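Local coordinates for protein malate dehydrogenase (Pyrococcus horikoshii, PDB 1V9N) that catalyses the NAD-dependent oxidation of (S)-malate to oxaloacetate, as a homodimer of the LDH2/MDH2 oxidoreductase family, at residues 177-185 and 321-331. Numbering follows the deposited sequence.
With NDP (NADPH dihydro-nicotinamide-adenine-dinucleotide phosphate), chain B.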
ATOM      1  N   LYS A 177      -3.131  14.190 -17.726  1.00 23.57           N
ATOM      2  CA  LYS A 177      -3.496  15.083 -18.819  1.00 26.86           C
ATOM      3  C   LYS A 177      -4.970  14.856 -19.155  1.00 26.60           C
ATOM      4  O   LYS A 177      -5.634  15.737 -19.700  1.00 28.76           O
ATOM      5  CB  LYS A 177      -2.644  14.798 -20.061  1.00 27.08           C
ATOM      6  CG  LYS A 177      -1.143  15.010 -19.878  1.00 31.28           C
ATOM      7  CD  LYS A 177      -0.769  16.484 -19.829  1.00 33.39           C
ATOM      8  CE  LYS A 177      -1.078  17.182 -21.151  1.00 38.22           C
ATOM      9  NZ  LYS A 177      -0.382  16.543 -22.312  1.00 39.35           N
ATOM     10  N   ASP A 178      -5.476  13.670 -18.826  1.00 24.91           N
ATOM     11  CA  ASP A 178      -6.866  13.323 -19.102  1.00 24.64           C
ATOM     12  C   ASP A 178      -7.606  13.015 -17.800  1.00 23.75           C
ATOM     13  O   ASP A 178      -7.653  13.854 -16.907  1.00 23.97           O
ATOM     14  CB  ASP A 178      -6.912  12.124 -20.051  1.00 27.30           C
ATOM     15  CG  ASP A 178      -6.018  12.319 -21.273  1.00 32.13           C
ATOM     16  OD1 ASP A 178      -6.211  13.318 -21.998  1.00 32.16           O
ATOM     17  OD2 ASP A 178      -5.119  11.481 -21.503  1.00 33.12           O
ATOM     18  N   LYS A 179      -8.187  11.827 -17.685  1.00 23.67           N
ATOM     19  CA  LYS A 179      -8.903  11.471 -16.462  1.00 25.08           C
ATOM     20  C   LYS A 179      -7.930  11.023 -15.377  1.00 24.84           C
ATOM     21  O   LYS A 179      -6.896  10.412 -15.660  1.00 24.37           O
ATOM     22  CB  LYS A 179      -9.940  10.383 -16.743  1.00 26.65           C
ATOM     23  CG  LYS A 179     -11.101  10.896 -17.579  1.00 29.48           C
ATOM     24  CD  LYS A 179     -12.154   9.841 -17.860  1.00 33.46           C
ATOM     25  CE  LYS A 179     -13.250  10.427 -18.756  1.00 34.79           C
ATOM     26  NZ  LYS A 179     -14.224   9.404 -19.229  1.00 37.24           N
ATOM     27  N   PRO A 180      -8.250  11.323 -14.112  1.00 23.77           N
ATOM     28  CA  PRO A 180      -7.373  10.938 -13.006  1.00 22.03           C
ATOM     29  C   PRO A 180      -7.021   9.457 -12.950  1.00 20.68           C
ATOM     30  O   PRO A 180      -7.830   8.589 -13.303  1.00 20.24           O
ATOM     31  CB  PRO A 180      -8.166  11.361 -11.768  1.00 23.41           C
ATOM     32  CG  PRO A 180      -8.988  12.517 -12.262  1.00 25.15           C
ATOM     33  CD  PRO A 180      -9.444  12.029 -13.616  1.00 24.77           C
ATOM     34  N   PHE A 181      -5.796   9.179 -12.521  1.00 18.33           N
ATOM     35  CA  PHE A 181      -5.358   7.814 -12.322  1.00 17.19           C
ATOM     36  C   PHE A 181      -6.109   7.476 -11.035  1.00 19.59           C
ATOM     37  O   PHE A 181      -6.181   8.310 -10.133  1.00 18.80           O
ATOM     38  CB  PHE A 181      -3.853   7.771 -12.059  1.00 16.74           C
ATOM     39  CG  PHE A 181      -3.381   6.483 -11.470  1.00 16.00           C
ATOM     40  CD1 PHE A 181      -3.040   5.411 -12.289  1.00 17.02           C
ATOM     41  CD2 PHE A 181      -3.301   6.329 -10.085  1.00 14.11           C
ATOM     42  CE1 PHE A 181      -2.622   4.196 -11.735  1.00 17.58           C
ATOM     43  CE2 PHE A 181      -2.891   5.126  -9.522  1.00 13.14           C
ATOM     44  CZ  PHE A 181      -2.548   4.055 -10.346  1.00 15.53           C
ATOM     45  N   LEU A 182      -6.673   6.281 -10.937  1.00 20.07           N
ATOM     46  CA  LEU A 182      -7.405   5.932  -9.729  1.00 21.23           C
ATOM     47  C   LEU A 182      -7.313   4.470  -9.334  1.00 22.33           C
ATOM     48  O   LEU A 182      -7.940   3.605  -9.947  1.00 21.90           O
ATOM     49  CB  LEU A 182      -8.883   6.321  -9.867  1.00 21.13           C
ATOM     50  CG  LEU A 182      -9.822   5.883  -8.728  1.00 25.20           C
ATOM     51  CD1 LEU A 182      -9.391   6.517  -7.400  1.00 22.86           C
ATOM     52  CD2 LEU A 182     -11.264   6.276  -9.080  1.00 18.52           C
ATOM     53  N   LEU A 183      -6.501   4.204  -8.321  1.00 20.15           N
ATOM     54  CA  LEU A 183      -6.364   2.863  -7.787  1.00 19.23           C
ATOM     55  C   LEU A 183      -7.328   2.861  -6.606  1.00 19.13           C
ATOM     56  O   LEU A 183      -7.337   3.799  -5.809  1.00 16.05           O
ATOM     57  CB  LEU A 183      -4.937   2.616  -7.288  1.00 18.65           C
ATOM     58  CG  LEU A 183      -4.691   1.333  -6.477  1.00 18.78           C
ATOM     59  CD1 LEU A 183      -5.014   0.110  -7.337  1.00 16.25           C
ATOM     60  CD2 LEU A 183      -3.238   1.287  -6.020  1.00 16.90           C
ATOM     61  N   ASP A 184      -8.159   1.832  -6.517  1.00 18.64           N
ATOM     62  CA  ASP A 184      -9.110   1.711  -5.416  1.00 20.46           C
ATOM     63  C   ASP A 184      -9.329   0.216  -5.258  1.00 20.12           C
ATOM     64  O   ASP A 184     -10.056  -0.393  -6.035  1.00 20.84           O
ATOM     65  CB  ASP A 184     -10.424   2.430  -5.747  1.00 19.66           C
ATOM     66  CG  ASP A 184     -11.355   2.498  -4.553  1.00 20.74           C
ATOM     67  OD1 ASP A 184     -10.938   2.030  -3.469  1.00 18.60           O
ATOM     68  OD2 ASP A 184     -12.487   3.012  -4.689  1.00 16.89           O
HETATM   69  N   MSE A 185      -8.703  -0.363  -4.236  1.00 20.76           N
HETATM   70  CA  MSE A 185      -8.750  -1.805  -4.021  1.00 21.79           C
HETATM   71  C   MSE A 185      -8.837  -2.271  -2.573  1.00 22.97           C
HETATM   72  O   MSE A 185      -8.242  -1.673  -1.675  1.00 22.14           O
HETATM   73  CB  MSE A 185      -7.480  -2.412  -4.610  1.00 21.24           C
HETATM   74  CG  MSE A 185      -6.239  -1.685  -4.075  1.00 22.90           C
HETATM   75 SE   MSE A 185      -4.519  -2.497  -4.347  1.00 29.78          SE
HETATM   76  CE  MSE A 185      -4.460  -3.598  -2.754  1.00 22.77           C
ATOM     77  N   ILE A 321      -5.364   0.870 -17.326  1.00 25.82           N
ATOM     78  CA  ILE A 321      -4.693   1.650 -16.297  1.00 24.29           C
ATOM     79  C   ILE A 321      -5.754   1.743 -15.205  1.00 23.42           C
ATOM     80  O   ILE A 321      -6.948   1.804 -15.497  1.00 23.59           O
ATOM     81  CB  ILE A 321      -4.299   3.070 -16.784  1.00 25.08           C
ATOM     82  CG1 ILE A 321      -3.439   3.760 -15.720  1.00 24.36           C
ATOM     83  CG2 ILE A 321      -5.540   3.908 -17.045  1.00 26.43           C
ATOM     84  CD1 ILE A 321      -2.163   3.012 -15.395  1.00 22.44           C
ATOM     85  N   HIS A 322      -5.334   1.735 -13.949  1.00 22.15           N
ATOM     86  CA  HIS A 322      -6.289   1.784 -12.854  1.00 18.00           C
ATOM     87  C   HIS A 322      -7.233   2.971 -12.893  1.00 18.41           C
ATOM     88  O   HIS A 322      -6.815   4.127 -12.969  1.00 19.79           O
ATOM     89  CB  HIS A 322      -5.537   1.700 -11.533  1.00 16.33           C
ATOM     90  CG  HIS A 322      -4.671   0.485 -11.444  1.00 14.29           C
ATOM     91  ND1 HIS A 322      -3.517   0.348 -12.183  1.00 14.89           N
ATOM     92  CD2 HIS A 322      -4.843  -0.690 -10.795  1.00 13.91           C
ATOM     93  CE1 HIS A 322      -3.017  -0.861 -11.996  1.00 12.57           C
ATOM     94  NE2 HIS A 322      -3.804  -1.510 -11.157  1.00 15.53           N
ATOM     95  N   GLY A 323      -8.525   2.659 -12.863  1.00 19.19           N
ATOM     96  CA  GLY A 323      -9.548   3.686 -12.899  1.00 20.22           C
ATOM     97  C   GLY A 323     -10.193   3.797 -14.272  1.00 22.77           C
ATOM     98  O   GLY A 323     -11.305   4.308 -14.400  1.00 22.95           O
ATOM     99  N   GLU A 324      -9.495   3.309 -15.294  1.00 23.66           N
ATOM    100  CA  GLU A 324      -9.985   3.373 -16.666  1.00 25.60           C
ATOM    101  C   GLU A 324     -11.317   2.655 -16.896  1.00 25.16           C
ATOM    102  O   GLU A 324     -12.248   3.251 -17.432  1.00 25.56           O
ATOM    103  CB  GLU A 324      -8.920   2.834 -17.625  1.00 27.74           C
ATOM    104  CG  GLU A 324      -9.307   2.900 -19.089  1.00 30.43           C
ATOM    105  CD  GLU A 324      -8.126   2.667 -20.010  1.00 31.74           C
ATOM    106  OE1 GLU A 324      -7.236   1.871 -19.649  1.00 30.43           O
ATOM    107  OE2 GLU A 324      -8.094   3.277 -21.100  1.00 35.69           O
ATOM    108  N   LYS A 325     -11.407   1.383 -16.510  1.00 25.21           N
ATOM    109  CA  LYS A 325     -12.656   0.636 -16.672  1.00 26.76           C
ATOM    110  C   LYS A 325     -13.803   1.400 -16.016  1.00 27.51           C
ATOM    111  O   LYS A 325     -14.864   1.577 -16.610  1.00 27.01           O
ATOM    112  CB  LYS A 325     -12.565  -0.744 -16.017  1.00 26.83           C
ATOM    113  CG  LYS A 325     -11.716  -1.768 -16.749  1.00 28.37           C
ATOM    114  CD  LYS A 325     -11.704  -3.074 -15.965  1.00 28.42           C
ATOM    115  CE  LYS A 325     -10.885  -4.145 -16.647  1.00 30.24           C
ATOM    116  NZ  LYS A 325     -10.837  -5.399 -15.835  1.00 29.01           N
ATOM    117  N   GLY A 326     -13.576   1.844 -14.782  1.00 28.46           N
ATOM    118  CA  GLY A 326     -14.595   2.576 -14.048  1.00 28.67           C
ATOM    119  C   GLY A 326     -15.086   3.834 -14.739  1.00 30.16           C
ATOM    120  O   GLY A 326     -16.293   4.082 -14.798  1.00 28.75           O
ATOM    121  N   PHE A 327     -14.160   4.640 -15.252  1.00 30.19           N
ATOM    122  CA  PHE A 327     -14.532   5.872 -15.932  1.00 31.72           C
ATOM    123  C   PHE A 327     -15.312   5.592 -17.214  1.00 33.41           C
ATOM    124  O   PHE A 327     -16.235   6.334 -17.557  1.00 32.51           O
ATOM    125  CB  PHE A 327     -13.291   6.712 -16.239  1.00 30.21           C
ATOM    126  CG  PHE A 327     -12.843   7.571 -15.084  1.00 30.03           C
ATOM    127  CD1 PHE A 327     -13.713   8.496 -14.511  1.00 26.92           C
ATOM    128  CD2 PHE A 327     -11.552   7.461 -14.576  1.00 26.53           C
ATOM    129  CE1 PHE A 327     -13.306   9.300 -13.446  1.00 28.34           C
ATOM    130  CE2 PHE A 327     -11.134   8.259 -13.512  1.00 27.67           C
ATOM    131  CZ  PHE A 327     -12.010   9.180 -12.947  1.00 27.73           C
ATOM    132  N   LEU A 328     -14.938   4.524 -17.914  1.00 35.60           N
ATOM    133  CA  LEU A 328     -15.623   4.136 -19.144  1.00 38.35           C
ATOM    134  C   LEU A 328     -17.015   3.618 -18.797  1.00 38.69           C
ATOM    135  O   LEU A 328     -18.000   3.958 -19.455  1.00 39.80           O
ATOM    136  CB  LEU A 328     -14.835   3.047 -19.878  1.00 38.49           C
ATOM    137  CG  LEU A 328     -13.959   3.512 -21.044  1.00 40.25           C
ATOM    138  CD1 LEU A 328     -13.026   4.615 -20.591  1.00 40.54           C
ATOM    139  CD2 LEU A 328     -13.175   2.325 -21.587  1.00 40.88           C
ATOM    140  N   THR A 329     -17.087   2.788 -17.763  1.00 37.71           N
ATOM    141  CA  THR A 329     -18.362   2.249 -17.316  1.00 37.92           C
ATOM    142  C   THR A 329     -19.284   3.407 -16.950  1.00 38.34           C
ATOM    143  O   THR A 329     -20.465   3.406 -17.294  1.00 39.03           O
ATOM    144  CB  THR A 329     -18.184   1.349 -16.091  1.00 37.25           C
ATOM    145  OG1 THR A 329     -17.375   0.221 -16.445  1.00 37.87           O
ATOM    146  CG2 THR A 329     -19.538   0.861 -15.586  1.00 37.81           C
HETATM  147  N   MSE A 330     -18.734   4.400 -16.256  1.00 38.27           N
HETATM  148  CA  MSE A 330     -19.504   5.571 -15.858  1.00 39.25           C
HETATM  149  C   MSE A 330     -20.030   6.287 -17.097  1.00 40.09           C
HETATM  150  O   MSE A 330     -21.230   6.527 -17.226  1.00 39.00           O
HETATM  151  CB  MSE A 330     -18.633   6.530 -15.042  1.00 39.51           C
HETATM  152  CG  MSE A 330     -19.261   7.897 -14.804  1.00 41.45           C
HETATM  153 SE   MSE A 330     -18.201   9.075 -13.676  1.00 47.85          SE
HETATM  154  CE  MSE A 330     -17.387  10.515 -14.619  1.00 47.40           C
ATOM    155  N   GLU A 331     -19.117   6.626 -18.002  1.00 41.10           N
ATOM    156  CA  GLU A 331     -19.456   7.322 -19.237  1.00 42.55           C
ATOM    157  C   GLU A 331     -20.656   6.663 -19.915  1.00 41.64           C
ATOM    158  O   GLU A 331     -21.588   7.336 -20.356  1.00 40.57           O
ATOM    159  CB  GLU A 331     -18.246   7.309 -20.176  1.00 44.86           C
ATOM    160  CG  GLU A 331     -18.376   8.199 -21.399  1.00 47.98           C
ATOM    161  CD  GLU A 331     -17.169   8.094 -22.314  1.00 50.18           C
ATOM    162  OE1 GLU A 331     -16.968   7.013 -22.911  1.00 52.18           O
ATOM    163  OE2 GLU A 331     -16.417   9.085 -22.430  1.00 50.30           O
TER
HETATM  164  PA  NDP B 401     -11.347  -4.265  -8.140  1.00 27.15           P
HETATM  165  O1A NDP B 401     -12.619  -4.068  -8.793  1.00 29.38           O
HETATM  166  O2A NDP B 401     -10.587  -5.563  -8.189  1.00 28.04           O
HETATM  167  O5B NDP B 401     -10.362  -3.057  -8.651  1.00 28.10           O
HETATM  168  C5B NDP B 401      -9.012  -2.934  -8.167  1.00 26.61           C
HETATM  169  C4B NDP B 401      -8.443  -1.674  -8.846  1.00 25.06           C
HETATM  170  O4B NDP B 401      -7.770  -2.167 -10.019  1.00 26.29           O
HETATM  171  C3B NDP B 401      -9.403  -0.622  -9.328  1.00 25.38           C
HETATM  172  O3B NDP B 401      -8.791   0.683  -9.095  1.00 21.60           O
HETATM  173  C2B NDP B 401      -9.609  -0.856 -10.782  1.00 23.71           C
HETATM  174  O2B NDP B 401     -10.018   0.263 -11.587  1.00 23.34           O
HETATM  175  C1B NDP B 401      -8.299  -1.481 -11.152  1.00 25.55           C
HETATM  176  N9A NDP B 401      -8.369  -2.508 -12.228  1.00 29.54           N
HETATM  177  C8A NDP B 401      -9.367  -3.494 -12.475  1.00 29.06           C
HETATM  178  N7A NDP B 401      -9.053  -4.233 -13.514  1.00 30.72           N
HETATM  179  C5A NDP B 401      -7.856  -3.766 -13.978  1.00 30.65           C
HETATM  180  C6A NDP B 401      -6.978  -4.125 -15.050  1.00 31.23           C
HETATM  181  N6A NDP B 401      -7.288  -5.142 -15.861  1.00 31.29           N
HETATM  182  N1A NDP B 401      -5.808  -3.423 -15.244  1.00 30.98           N
HETATM  183  C2A NDP B 401      -5.478  -2.380 -14.415  1.00 29.37           C
HETATM  184  N3A NDP B 401      -6.235  -1.969 -13.376  1.00 28.90           N
HETATM  185  C4A NDP B 401      -7.422  -2.707 -13.207  1.00 30.06           C
HETATM  186  O3  NDP B 401     -11.359  -3.859  -6.622  1.00 29.05           O
HETATM  187  PN  NDP B 401     -12.046  -4.326  -5.271  1.00 28.90           P
HETATM  188  O1N NDP B 401     -10.944  -4.699  -4.390  1.00 27.75           O
HETATM  189  O2N NDP B 401     -12.979  -5.411  -5.728  1.00 31.25           O
HETATM  190  O5D NDP B 401     -12.796  -2.992  -4.836  1.00 27.80           O
HETATM  191  C5D NDP B 401     -14.167  -2.984  -4.347  1.00 29.72           C
HETATM  192  C4D NDP B 401     -14.618  -1.515  -3.992  1.00 28.48           C
HETATM  193  O4D NDP B 401     -15.143  -1.562  -2.677  1.00 29.86           O
HETATM  194  C3D NDP B 401     -13.514  -0.428  -3.953  1.00 27.84           C
HETATM  195  O3D NDP B 401     -14.037   0.757  -4.568  1.00 27.28           O
HETATM  196  C2D NDP B 401     -13.165  -0.256  -2.485  1.00 27.69           C
HETATM  197  O2D NDP B 401     -12.687   1.044  -2.213  1.00 24.57           O
HETATM  198  C1D NDP B 401     -14.518  -0.610  -1.814  1.00 27.73           C
HETATM  199  N1N NDP B 401     -14.388  -1.209  -0.458  1.00 25.33           N
HETATM  200  C2N NDP B 401     -14.908  -0.443   0.623  1.00 24.99           C
HETATM  201  C3N NDP B 401     -14.794  -1.025   1.952  1.00 25.12           C
HETATM  202  C7N NDP B 401     -15.320  -0.291   3.107  1.00 24.05           C
HETATM  203  O7N NDP B 401     -15.267  -0.722   4.265  1.00 24.91           O
HETATM  204  N7N NDP B 401     -15.900   0.929   2.940  1.00 24.05           N
HETATM  205  C4N NDP B 401     -14.183  -2.310   2.081  1.00 27.27           C
HETATM  206  C5N NDP B 401     -13.677  -3.036   1.011  1.00 26.71           C
HETATM  207  C6N NDP B 401     -13.781  -2.491  -0.267  1.00 26.04           C
HETATM  208  P2B NDP B 401     -11.464   0.558 -12.075  1.00 26.07           P
HETATM  209  O1X NDP B 401     -11.240   0.991 -13.463  1.00 25.43           O
HETATM  210  O2X NDP B 401     -12.067   1.650 -11.250  1.00 24.13           O
HETATM  211  O3X NDP B 401     -12.305  -0.713 -11.999  1.00 24.43           O
HETATM  212  O   HOH W   1     -15.746   9.497 -17.341  1.00 43.70           O
HETATM  213  O   HOH W   2      -7.988   6.254 -14.767  1.00 17.13           O
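Leu-182 N, on strand 181-185, donates to His-322 O across a 3.0 Å hydrogen bond. A water also links the two segments, donating to Pro-180 O and His-322 O. Around this bond the packing is close: Phe-181 CD1 lies 3.8 Å from Ile-321 CG1, which sits at the edge of the ring, and Leu-183 CD1 lies 3.6 Å from His-322 CD2. With CG anti to the carbonyl carbon (chi1 -56°), the His-322 imidazole sets one face against NDP N3A, while its NE2 is hydrogen-bonded to His-243 O of the second subunit. Replacing the ring by an alanine would probably leave the His-243 carbonyl of the second subunit without this donor and open a gap between Leu-183 and the adenine. The extended chain of Lys-179 packs just as closely over one face of the buried Phe-327 ring, Lys-179 CD 3.7 Å from Phe-327 CG; only its exposed tip is loose, where NZ makes a long salt bridge with Glu-331 OE2. Gly-323 N and Gly-326 N, at the start of helix 324-336, bind NDP O2B and O1X, and Asp-184 takes both nicotinamide-ribose hydroxyls: strand end and helix N-terminus together form an NADPH-binding site at the dimer interface.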